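Local coordinates for protein eukaryotic translation initiation factor 2A (Schizosaccharomyces pombe, PDB 3WJ9) that probably directs methionyl-tRNAi to 40S ribosomal subunits during early translation of a few specific mRNAs, this chain being its beta-propeller portion, at residues S26-F30 and N60-A66; A40-G46 and Q403-R409; K221-L225 and W276-S280; F317-Y323 and F361-Q366. All coordinates share one frame. Numbering follows the deposited sequence.

Interaction 1: S26-F30 and N60-A66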
# COMPACT_ATOMS: atom_id res chain seq x y z
N SER A 26 11.10 -12.44 -20.24
CA SER A 26 11.82 -11.66 -19.24
C SER A 26 12.89 -10.79 -19.90
O SER A 26 13.46 -11.18 -20.92
CB SER A 26 12.45 -12.57 -18.19
OG SER A 26 11.46 -13.09 -17.31
N PRO A 27 13.15 -9.60 -19.33
CA PRO A 27 14.22 -8.73 -19.81
C PRO A 27 15.58 -9.44 -19.74
O PRO A 27 15.93 -9.98 -18.70
CB PRO A 27 14.17 -7.53 -18.86
CG PRO A 27 13.40 -8.00 -17.67
CD PRO A 27 12.42 -9.01 -18.20
N PRO A 28 16.34 -9.42 -20.85
CA PRO A 28 17.49 -10.29 -21.15
C PRO A 28 18.52 -10.44 -20.03
O PRO A 28 19.06 -11.53 -19.86
CB PRO A 28 18.13 -9.61 -22.37
CG PRO A 28 17.60 -8.21 -22.36
CD PRO A 28 16.21 -8.34 -21.85
N LYS A 29 18.80 -9.37 -19.29
CA LYS A 29 19.87 -9.39 -18.30
C LYS A 29 19.40 -9.85 -16.92
O LYS A 29 20.07 -9.58 -15.93
CB LYS A 29 20.50 -8.00 -18.18
CG LYS A 29 21.02 -7.43 -19.49
CD LYS A 29 22.20 -8.23 -20.00
CE LYS A 29 22.76 -7.61 -21.28
NZ LYS A 29 23.92 -8.37 -21.80
N PHE A 30 18.28 -10.55 -16.86
CA PHE A 30 17.72 -10.93 -15.57
C PHE A 30 17.92 -12.40 -15.20
O PHE A 30 17.66 -13.30 -16.00
CB PHE A 30 16.22 -10.62 -15.51
CG PHE A 30 15.57 -11.02 -14.21
CD1 PHE A 30 15.71 -10.23 -13.08
CD2 PHE A 30 14.84 -12.19 -14.11
CE1 PHE A 30 15.13 -10.60 -11.88
CE2 PHE A 30 14.26 -12.57 -12.92
CZ PHE A 30 14.39 -11.77 -11.80
N ASN A 60 17.41 -4.96 -9.33
CA ASN A 60 17.58 -5.01 -10.78
C ASN A 60 17.01 -3.79 -11.50
O ASN A 60 16.28 -3.00 -10.91
CB ASN A 60 16.93 -6.28 -11.33
CG ASN A 60 17.51 -7.55 -10.74
OD1 ASN A 60 17.05 -8.03 -9.71
ND2 ASN A 60 18.53 -8.10 -11.39
N ASP A 61 17.37 -3.66 -12.77
CA ASP A 61 16.79 -2.63 -13.64
C ASP A 61 15.64 -3.23 -14.43
O ASP A 61 15.83 -4.17 -15.21
CB ASP A 61 17.85 -2.06 -14.58
CG ASP A 61 17.28 -1.08 -15.59
OD1 ASP A 61 16.29 -0.38 -15.26
OD2 ASP A 61 17.81 -1.00 -16.72
N THR A 62 14.44 -2.69 -14.25
CA THR A 62 13.24 -3.27 -14.84
C THR A 62 13.20 -3.21 -16.37
O THR A 62 12.31 -3.79 -16.99
CB THR A 62 11.97 -2.58 -14.30
OG1 THR A 62 11.94 -1.22 -14.74
CG2 THR A 62 11.96 -2.62 -12.78
N GLU A 63 14.15 -2.50 -16.96
CA GLU A 63 14.22 -2.40 -18.42
C GLU A 63 15.06 -3.53 -19.00
O GLU A 63 14.62 -4.24 -19.91
CB GLU A 63 14.79 -1.05 -18.84
CG GLU A 63 13.93 -0.32 -19.86
CD GLU A 63 12.54 -0.03 -19.34
OE1 GLU A 63 12.38 0.91 -18.53
OE2 GLU A 63 11.60 -0.76 -19.72
N SER A 64 16.27 -3.71 -18.47
CA SER A 64 17.18 -4.72 -18.99
C SER A 64 17.16 -5.99 -18.14
O SER A 64 17.46 -7.07 -18.64
CB SER A 64 18.60 -4.16 -19.05
OG SER A 64 19.03 -3.70 -17.78
N GLY A 65 16.77 -5.86 -16.88
CA GLY A 65 16.81 -6.98 -15.95
C GLY A 65 18.17 -7.04 -15.29
O GLY A 65 18.43 -7.92 -14.46
N ALA A 66 19.04 -6.10 -15.64
CA ALA A 66 20.41 -6.08 -15.14
C ALA A 66 20.46 -5.87 -13.64
O ALA A 66 19.84 -4.96 -13.10
CB ALA A 66 21.21 -5.00 -15.85

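Interaction 2: A40-G46 and Q403-R409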
# COMPACT_ATOMS: atom_id res chain seq x y z
N ALA A 40 9.46 -10.07 -2.74
CA ALA A 40 9.76 -9.23 -3.90
C ALA A 40 8.88 -7.98 -3.93
O ALA A 40 7.79 -7.97 -3.36
CB ALA A 40 9.58 -10.02 -5.19
N CYS A 41 9.36 -6.93 -4.59
CA CYS A 41 8.60 -5.68 -4.73
C CYS A 41 9.17 -4.73 -5.79
O CYS A 41 10.33 -4.84 -6.18
CB CYS A 41 8.53 -4.96 -3.38
SG CYS A 41 10.12 -4.37 -2.74
N TYR A 42 8.33 -3.80 -6.24
CA TYR A 42 8.74 -2.73 -7.15
C TYR A 42 8.90 -1.41 -6.41
O TYR A 42 8.24 -1.18 -5.39
CB TYR A 42 7.73 -2.55 -8.28
CG TYR A 42 7.84 -3.52 -9.44
CD1 TYR A 42 8.91 -3.47 -10.32
CD2 TYR A 42 6.85 -4.47 -9.67
CE1 TYR A 42 9.00 -4.36 -11.39
CE2 TYR A 42 6.93 -5.35 -10.73
CZ TYR A 42 8.01 -5.29 -11.58
OH TYR A 42 8.09 -6.17 -12.64
N SER A 43 9.76 -0.54 -6.92
CA SER A 43 9.79 0.85 -6.47
C SER A 43 8.53 1.54 -6.98
O SER A 43 8.02 1.18 -8.04
CB SER A 43 11.06 1.56 -6.96
OG SER A 43 11.17 1.52 -8.37
N PRO A 44 8.02 2.53 -6.23
CA PRO A 44 6.75 3.20 -6.54
C PRO A 44 6.62 3.66 -7.99
O PRO A 44 5.51 3.70 -8.53
CB PRO A 44 6.75 4.41 -5.60
CG PRO A 44 7.54 3.94 -4.42
CD PRO A 44 8.62 3.07 -5.00
N ASN A 45 7.75 4.00 -8.61
CA ASN A 45 7.78 4.41 -10.01
C ASN A 45 8.15 3.27 -10.95
O ASN A 45 8.23 3.45 -12.16
CB ASN A 45 8.75 5.57 -10.20
CG ASN A 45 10.02 5.41 -9.38
OD1 ASN A 45 9.98 5.01 -8.22
ND2 ASN A 45 11.16 5.73 -9.99
N GLY A 46 8.38 2.09 -10.39
CA GLY A 46 8.65 0.90 -11.17
C GLY A 46 9.95 0.90 -11.95
O GLY A 46 10.11 0.14 -12.90
N GLN A 403 3.30 -14.23 -5.14
CA GLN A 403 2.84 -12.90 -5.53
C GLN A 403 3.02 -12.65 -7.02
O GLN A 403 3.83 -13.30 -7.69
CB GLN A 403 3.57 -11.81 -4.74
CG GLN A 403 5.09 -11.97 -4.66
CD GLN A 403 5.68 -11.32 -3.42
OE1 GLN A 403 5.38 -11.69 -2.29
NE2 GLN A 403 6.54 -10.33 -3.64
N ALA A 404 2.24 -11.71 -7.53
CA ALA A 404 2.25 -11.32 -8.93
C ALA A 404 1.67 -9.92 -9.06
O ALA A 404 0.52 -9.70 -8.68
CB ALA A 404 1.47 -12.32 -9.78
N PHE A 405 2.45 -8.99 -9.59
CA PHE A 405 2.03 -7.59 -9.60
C PHE A 405 2.61 -6.81 -10.77
O PHE A 405 3.72 -7.09 -11.23
CB PHE A 405 2.41 -6.91 -8.28
CG PHE A 405 3.75 -7.35 -7.74
CD1 PHE A 405 4.92 -6.80 -8.23
CD2 PHE A 405 3.83 -8.30 -6.73
CE1 PHE A 405 6.15 -7.20 -7.74
CE2 PHE A 405 5.06 -8.70 -6.24
CZ PHE A 405 6.22 -8.15 -6.74
N TRP A 406 1.86 -5.82 -11.24
CA TRP A 406 2.29 -4.93 -12.31
C TRP A 406 3.51 -4.11 -11.93
O TRP A 406 3.71 -3.79 -10.76
CB TRP A 406 1.16 -3.98 -12.72
CG TRP A 406 -0.01 -4.64 -13.36
CD1 TRP A 406 -1.26 -4.78 -12.84
CD2 TRP A 406 -0.05 -5.23 -14.66
NE1 TRP A 406 -2.08 -5.42 -13.73
CE2 TRP A 406 -1.36 -5.72 -14.86
CE3 TRP A 406 0.89 -5.40 -15.68
CZ2 TRP A 406 -1.75 -6.36 -16.03
CZ3 TRP A 406 0.50 -6.04 -16.84
CH2 TRP A 406 -0.81 -6.51 -17.01
N ARG A 407 4.32 -3.76 -12.93
CA ARG A 407 5.37 -2.78 -12.74
C ARG A 407 4.77 -1.39 -12.91
O ARG A 407 4.39 -1.01 -14.02
CB ARG A 407 6.51 -2.99 -13.74
CG ARG A 407 7.60 -1.94 -13.65
CD ARG A 407 8.44 -1.92 -14.91
NE ARG A 407 7.64 -1.62 -16.09
CZ ARG A 407 8.14 -1.43 -17.30
NH1 ARG A 407 9.45 -1.51 -17.50
NH2 ARG A 407 7.34 -1.16 -18.32
N PRO A 408 4.66 -0.63 -11.81
CA PRO A 408 3.96 0.66 -11.80
C PRO A 408 4.66 1.73 -12.63
O PRO A 408 5.88 1.90 -12.51
CB PRO A 408 3.95 1.04 -10.32
CG PRO A 408 5.15 0.36 -9.76
CD PRO A 408 5.25 -0.94 -10.50
N ARG A 409 3.91 2.44 -13.47
CA ARG A 409 4.44 3.55 -14.25
C ARG A 409 3.66 4.82 -13.94
O ARG A 409 2.45 4.76 -13.72
CB ARG A 409 4.38 3.25 -15.75
CG ARG A 409 4.82 1.84 -16.15
CD ARG A 409 6.19 1.47 -15.62
NE ARG A 409 7.27 2.25 -16.23
CZ ARG A 409 8.54 2.18 -15.85
NH1 ARG A 409 8.89 1.36 -14.86
NH2 ARG A 409 9.46 2.91 -16.45

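Interaction 3: K221-L225 and W276-S280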
# COMPACT_ATOMS: atom_id res chain seq x y z
N LYS A 221 -6.40 7.69 5.79
CA LYS A 221 -6.44 7.53 4.34
C LYS A 221 -6.36 8.87 3.61
O LYS A 221 -7.37 9.41 3.17
CB LYS A 221 -7.72 6.80 3.92
CG LYS A 221 -7.49 5.64 2.98
CD LYS A 221 -7.68 4.30 3.68
CE LYS A 221 -7.34 3.14 2.77
NZ LYS A 221 -7.59 1.83 3.43
N TRP A 222 -5.14 9.40 3.48
CA TRP A 222 -4.91 10.60 2.69
C TRP A 222 -5.19 10.32 1.21
O TRP A 222 -5.21 9.16 0.79
CB TRP A 222 -3.47 11.10 2.86
CG TRP A 222 -3.21 11.91 4.10
CD1 TRP A 222 -2.70 11.46 5.28
CD2 TRP A 222 -3.44 13.32 4.27
NE1 TRP A 222 -2.60 12.50 6.18
CE2 TRP A 222 -3.05 13.65 5.59
CE3 TRP A 222 -3.94 14.33 3.45
CZ2 TRP A 222 -3.15 14.94 6.09
CZ3 TRP A 222 -4.04 15.61 3.95
CH2 TRP A 222 -3.64 15.91 5.26
N ASN A 223 -5.42 11.37 0.43
CA ASN A 223 -5.53 11.22 -1.02
C ASN A 223 -4.26 11.72 -1.70
O ASN A 223 -3.42 12.35 -1.05
CB ASN A 223 -6.76 11.96 -1.55
CG ASN A 223 -6.87 13.39 -1.04
OD1 ASN A 223 -6.54 13.67 0.12
ND2 ASN A 223 -7.33 14.29 -1.89
N ALA A 224 -4.12 11.41 -2.99
CA ALA A 224 -2.93 11.78 -3.76
C ALA A 224 -2.55 13.24 -3.55
O ALA A 224 -1.37 13.57 -3.42
CB ALA A 224 -3.16 11.51 -5.24
N LEU A 225 -3.56 14.10 -3.50
CA LEU A 225 -3.36 15.48 -3.09
C LEU A 225 -3.50 15.56 -1.58
O LEU A 225 -4.57 15.27 -1.04
CB LEU A 225 -4.36 16.40 -3.79
CG LEU A 225 -4.34 16.29 -5.32
CD1 LEU A 225 -5.38 17.20 -5.96
CD2 LEU A 225 -2.95 16.61 -5.85
N TRP A 276 -9.86 5.93 -1.99
CA TRP A 276 -9.91 7.20 -2.72
C TRP A 276 -9.88 6.95 -4.22
O TRP A 276 -9.73 5.82 -4.67
CB TRP A 276 -8.73 8.10 -2.32
CG TRP A 276 -8.89 8.77 -0.99
CD1 TRP A 276 -8.43 8.32 0.21
CD2 TRP A 276 -9.53 10.02 -0.74
NE1 TRP A 276 -8.76 9.22 1.20
CE2 TRP A 276 -9.43 10.27 0.65
CE3 TRP A 276 -10.19 10.96 -1.54
CZ2 TRP A 276 -9.97 11.41 1.24
CZ3 TRP A 276 -10.72 12.09 -0.95
CH2 TRP A 276 -10.60 12.31 0.43
N ASN A 277 -10.02 8.02 -5.00
CA ASN A 277 -9.80 7.94 -6.44
C ASN A 277 -8.45 8.53 -6.79
O ASN A 277 -7.95 9.42 -6.09
CB ASN A 277 -10.91 8.66 -7.20
CG ASN A 277 -11.07 8.15 -8.62
OD1 ASN A 277 -10.14 7.57 -9.19
ND2 ASN A 277 -12.24 8.37 -9.20
N ALA A 278 -7.85 8.04 -7.87
CA ALA A 278 -6.53 8.49 -8.30
C ALA A 278 -6.46 10.00 -8.52
O ALA A 278 -5.45 10.63 -8.21
CB ALA A 278 -6.11 7.75 -9.56
N ASP A 279 -7.54 10.58 -9.04
CA ASP A 279 -7.60 12.02 -9.29
C ASP A 279 -7.93 12.81 -8.02
O ASP A 279 -8.06 14.03 -8.06
CB ASP A 279 -8.63 12.33 -10.38
CG ASP A 279 -10.00 11.76 -10.07
OD1 ASP A 279 -10.23 11.29 -8.94
OD2 ASP A 279 -10.87 11.78 -10.97
N SER A 280 -8.07 12.09 -6.91
CA SER A 280 -8.40 12.66 -5.60
C SER A 280 -9.73 13.41 -5.59
O SER A 280 -10.03 14.14 -4.65
CB SER A 280 -7.28 13.60 -5.13
OG SER A 280 -6.02 12.97 -5.19

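Interaction 4: F317-Y323 and F361-Q366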
# COMPACT_ATOMS: atom_id res chain seq x y z
N PHE A 317 -10.34 1.71 -7.66
CA PHE A 317 -10.43 2.69 -8.73
C PHE A 317 -9.30 2.47 -9.74
O PHE A 317 -8.18 2.11 -9.36
CB PHE A 317 -10.37 4.12 -8.18
CG PHE A 317 -11.62 4.55 -7.46
CD1 PHE A 317 -11.83 4.23 -6.13
CD2 PHE A 317 -12.59 5.29 -8.13
CE1 PHE A 317 -12.97 4.64 -5.47
CE2 PHE A 317 -13.74 5.70 -7.47
CZ PHE A 317 -13.93 5.37 -6.15
N SER A 318 -9.60 2.68 -11.01
CA SER A 318 -8.58 2.60 -12.05
C SER A 318 -7.64 3.80 -11.94
O SER A 318 -8.06 4.87 -11.51
CB SER A 318 -9.22 2.56 -13.44
OG SER A 318 -9.95 3.75 -13.70
N PRO A 319 -6.36 3.60 -12.29
CA PRO A 319 -5.34 4.66 -12.27
C PRO A 319 -5.76 5.91 -13.05
O PRO A 319 -5.40 7.02 -12.66
CB PRO A 319 -4.14 3.99 -12.94
CG PRO A 319 -4.28 2.57 -12.59
CD PRO A 319 -5.76 2.29 -12.60
N ASN A 320 -6.52 5.73 -14.12
CA ASN A 320 -6.98 6.86 -14.93
C ASN A 320 -8.24 7.49 -14.36
O ASN A 320 -8.82 8.40 -14.97
CB ASN A 320 -7.20 6.43 -16.38
CG ASN A 320 -8.41 5.53 -16.55
OD1 ASN A 320 -8.90 4.92 -15.59
ND2 ASN A 320 -8.91 5.43 -17.78
N SER A 321 -8.67 7.01 -13.19
CA SER A 321 -9.85 7.50 -12.50
C SER A 321 -11.13 7.42 -13.34
O SER A 321 -12.09 8.13 -13.07
CB SER A 321 -9.64 8.95 -12.04
OG SER A 321 -8.69 9.02 -10.99
N ARG A 322 -11.13 6.56 -14.35
CA ARG A 322 -12.31 6.40 -15.19
C ARG A 322 -13.14 5.19 -14.77
O ARG A 322 -14.36 5.25 -14.72
CB ARG A 322 -11.92 6.28 -16.66
CG ARG A 322 -13.12 6.17 -17.60
CD ARG A 322 -12.73 5.71 -18.99
NE ARG A 322 -13.90 5.55 -19.85
CZ ARG A 322 -13.87 5.00 -21.06
NH1 ARG A 322 -12.73 4.54 -21.55
NH2 ARG A 322 -14.99 4.89 -21.77
N TYR A 323 -12.45 4.09 -14.48
CA TYR A 323 -13.13 2.83 -14.17
C TYR A 323 -13.18 2.54 -12.68
O TYR A 323 -12.27 2.91 -11.93
CB TYR A 323 -12.44 1.67 -14.89
CG TYR A 323 -12.26 1.91 -16.38
CD1 TYR A 323 -13.36 1.97 -17.22
CD2 TYR A 323 -11.00 2.06 -16.93
CE1 TYR A 323 -13.21 2.18 -18.57
CE2 TYR A 323 -10.83 2.27 -18.29
CZ TYR A 323 -11.94 2.33 -19.10
OH TYR A 323 -11.79 2.54 -20.45
N PHE A 361 -5.39 -3.13 -11.62
CA PHE A 361 -5.35 -2.55 -12.96
C PHE A 361 -3.91 -2.43 -13.45
O PHE A 361 -2.99 -2.24 -12.66
CB PHE A 361 -6.01 -1.17 -12.97
CG PHE A 361 -7.50 -1.20 -12.88
CD1 PHE A 361 -8.14 -1.28 -11.65
CD2 PHE A 361 -8.27 -1.13 -14.03
CE1 PHE A 361 -9.52 -1.30 -11.57
CE2 PHE A 361 -9.65 -1.14 -13.96
CZ PHE A 361 -10.28 -1.23 -12.73
N SER A 362 -3.73 -2.54 -14.76
CA SER A 362 -2.46 -2.19 -15.37
C SER A 362 -2.29 -0.68 -15.24
O SER A 362 -3.29 0.04 -15.12
CB SER A 362 -2.42 -2.62 -16.84
OG SER A 362 -3.41 -1.95 -17.59
N PRO A 363 -1.04 -0.20 -15.23
CA PRO A 363 -0.73 1.24 -15.14
C PRO A 363 -1.60 2.12 -16.04
O PRO A 363 -1.97 3.22 -15.63
CB PRO A 363 0.73 1.29 -15.58
CG PRO A 363 1.29 0.01 -15.09
CD PRO A 363 0.19 -1.01 -15.21
N ASP A 364 -1.92 1.64 -17.23
CA ASP A 364 -2.68 2.43 -18.19
C ASP A 364 -4.19 2.21 -18.07
O ASP A 364 -4.96 2.67 -18.91
CB ASP A 364 -2.22 2.11 -19.62
CG ASP A 364 -2.48 0.67 -20.00
OD1 ASP A 364 -2.48 -0.20 -19.11
OD2 ASP A 364 -2.67 0.40 -21.21
N SER A 365 -4.59 1.49 -17.02
CA SER A 365 -6.00 1.24 -16.71
C SER A 365 -6.74 0.47 -17.79
O SER A 365 -7.97 0.40 -17.78
CB SER A 365 -6.74 2.56 -16.45
OG SER A 365 -5.98 3.42 -15.62
N GLN A 366 -6.01 -0.12 -18.73
CA GLN A 366 -6.64 -0.81 -19.85
C GLN A 366 -6.73 -2.31 -19.62
O GLN A 366 -7.61 -2.97 -20.16
CB GLN A 366 -5.88 -0.53 -21.15
CG GLN A 366 -5.83 0.94 -21.50
CD GLN A 366 -7.19 1.60 -21.41
OE1 GLN A 366 -8.19 1.07 -21.91
NE2 GLN A 366 -7.25 2.76 -20.77

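Interaction 1: S26-F30 and N60-A66
This contact joins two turns of a beta-propeller. S26-F30 belongs to the link from one blade to the next, between strands 15-19 and 37-42. N60-A66 takes the end of strand 57-61 and the turn that leads to strand 67-71 of that next blade. S26 points its CB sideways and does not touch the hairpin; its OG bonds to L17 O. P27 CB lies 3.5 Å from E63 O and 3.7 Å from G65 N. P27 also opens a type I turn that runs to F30. P28 only grazes the contact. K29 makes the one hydrogen bond between the segments: K29 N donates to S64 O at 2.7 Å. The K29 side chain starts toward the hairpin, and its CB lies 3.9 Å from A66 CB. Its end then leads away. The CA atoms of F30 and G65 are 4.1 Å apart, the nearest CA pair. A CB on residue 65 would clash with F30 CB and with P27 O. At these backbone angles it would also jam against the carbonyl O of S64. A66 N bonds to S64 OG in an ST turn. F30 CA makes a CA-H...O contact of 3.3 Å with G65 O.

Interaction 2: A40-G46 and Q403-R409
Y42, P408 and F405 bury the most surface of any residues here. Y42 has the largest buried area. It points from strand 37-42 toward strand 401-406. The two strand segments run parallel, with axes 8.5 Å apart at 8°. That spacing is too wide for backbone pairing, so side chains fill the gap, as expected between innermost strands of adjacent propeller blades. The Y42 ring has R407 over one face, where R407 CA sits 3.8 Å from the ring centroid in a CH-pi contact. F405 comes up at the ring's edge, with its CD1 3.4 Å from Y42 CD2. The two rings meet rim to rim, with planes at 85°. F405 also reaches back to A40, its CZ lying 4.1 Å from A40 CB. P408 packs where the strands give way to loop. P408 CD is 3.7 Å from Y42 CB, and P408 CB is 3.6 Å from P44 O. P408 O approaches G46 CA at 3.2 Å in a CA-H...O contact. G46 ends a type I turn, and a CB there would clash with P408 O. The hydroxyl of Y42 bonds to Q6. Around the contact, strand 401-406 pairs with strand 6-11, so both chain ends build one blade. Strand 37-42 pairs with strand 48-53, and its C41 faces strand 76-81 of the following blade.

Interaction 3: K221-L225 and W276-S280
Two neighbouring beta-propeller blades meet here near the ends of their innermost strands. K221-L225 runs off strand 220-222. W276 ends strand 271-276, in the second WD repeat, and N277-S280 form a type I turn. Two hydrogen bonds join the segments. W276 NE1 donates to K221 O over a very short 2.4 Å. L225 N donates to S280 OG at 3.2 Å. Thus the indole NH and the serine hydroxyl each pair with a backbone group of the adjacent blade. The turn satisfies itself as well, with S280 N bonded to N277 O at 2.8 Å. Other polar groups find partners further out. N223 OD1 accepts from S228 N, and N277 OD1 bonds to S321 in the next blade. Between the two cross-links, N223 lies over the W276 ring, and these two residues with S280 bury the most surface. A224 turns its side chain to S280, with CB 3.2 Å from OG. N223 CB makes a CH-pi contact with W276, lying 3.7 Å from the centroid of its six-membered ring and 20° off the ring normal.

Interaction 4: F317-Y323 and F361-Q366
Two successive propeller blades, assigned to the third and fourth WD repeats, touch here through equivalent loops. F317-Y323 joins strand 314-317 to strand 323-327. F361-Q366 joins strand 358-361 to strand 367-372. Each loop holds a type I turn, S318-S321 in one and S362-S365 in the other.

Packing centres on F361, the most covered residue. S318 CB lies over the F361 ring face, 3.8 Å from the centroid, in a CH-pi contact. P319 CD packs 3.5 Å from F361 CB, and Y323 CB lies 4.1 Å from F361 CE2. P319 also reaches the second turn, its CB 3.5 Å from P363 O.

One hydrogen bond crosses, from N320 N to S365 OG at 2.8 Å. S365 points its side chain at the other loop, and its O lies 3.5 Å from Y323 CE2.

Other bonds act within each loop. S318 OG donates to N320 OD1 at a very short 2.5 Å and accepts from Y323 N at 2.6 Å. N320 OD1 accepts from R322 N at 3.0 Å, an Asx turn. In the second loop S362 OG donates to D364 OD1, also at 2.5 Å. Apart from these, R322 forms a salt bridge with D340 on strand 335-340 of its blade.

The chemistry implies that each turn is shaped by its own polar bonds. Between the loops there is one hydrogen bond; otherwise they pack through F361, P319 and Y323.

The four contacts form a chain of touching neighbours, in the order 1-2-4-3. Interactions 1 and 2 have centres 14 Å apart. T62 OG1 sits 2.9 Å from G46 O, probably hydrogen-bonded, and E63 OE2 makes a 3.2 Å salt bridge to R407 NH1. Interaction 2 meets interaction 4 where W406 CD1 lies 3.1 Å from F361 O and R407 O lies 3.4 Å from P363 CG. Interaction 4 meets interaction 3 at S321, whose OG is 2.7 Å from N277 OD1. Interactions 1 and 3 are the most distant pair, with centres 32 Å apart. Interaction 2 joins segments 357 residues apart, and interactions 3 and 4 lie between them in sequence.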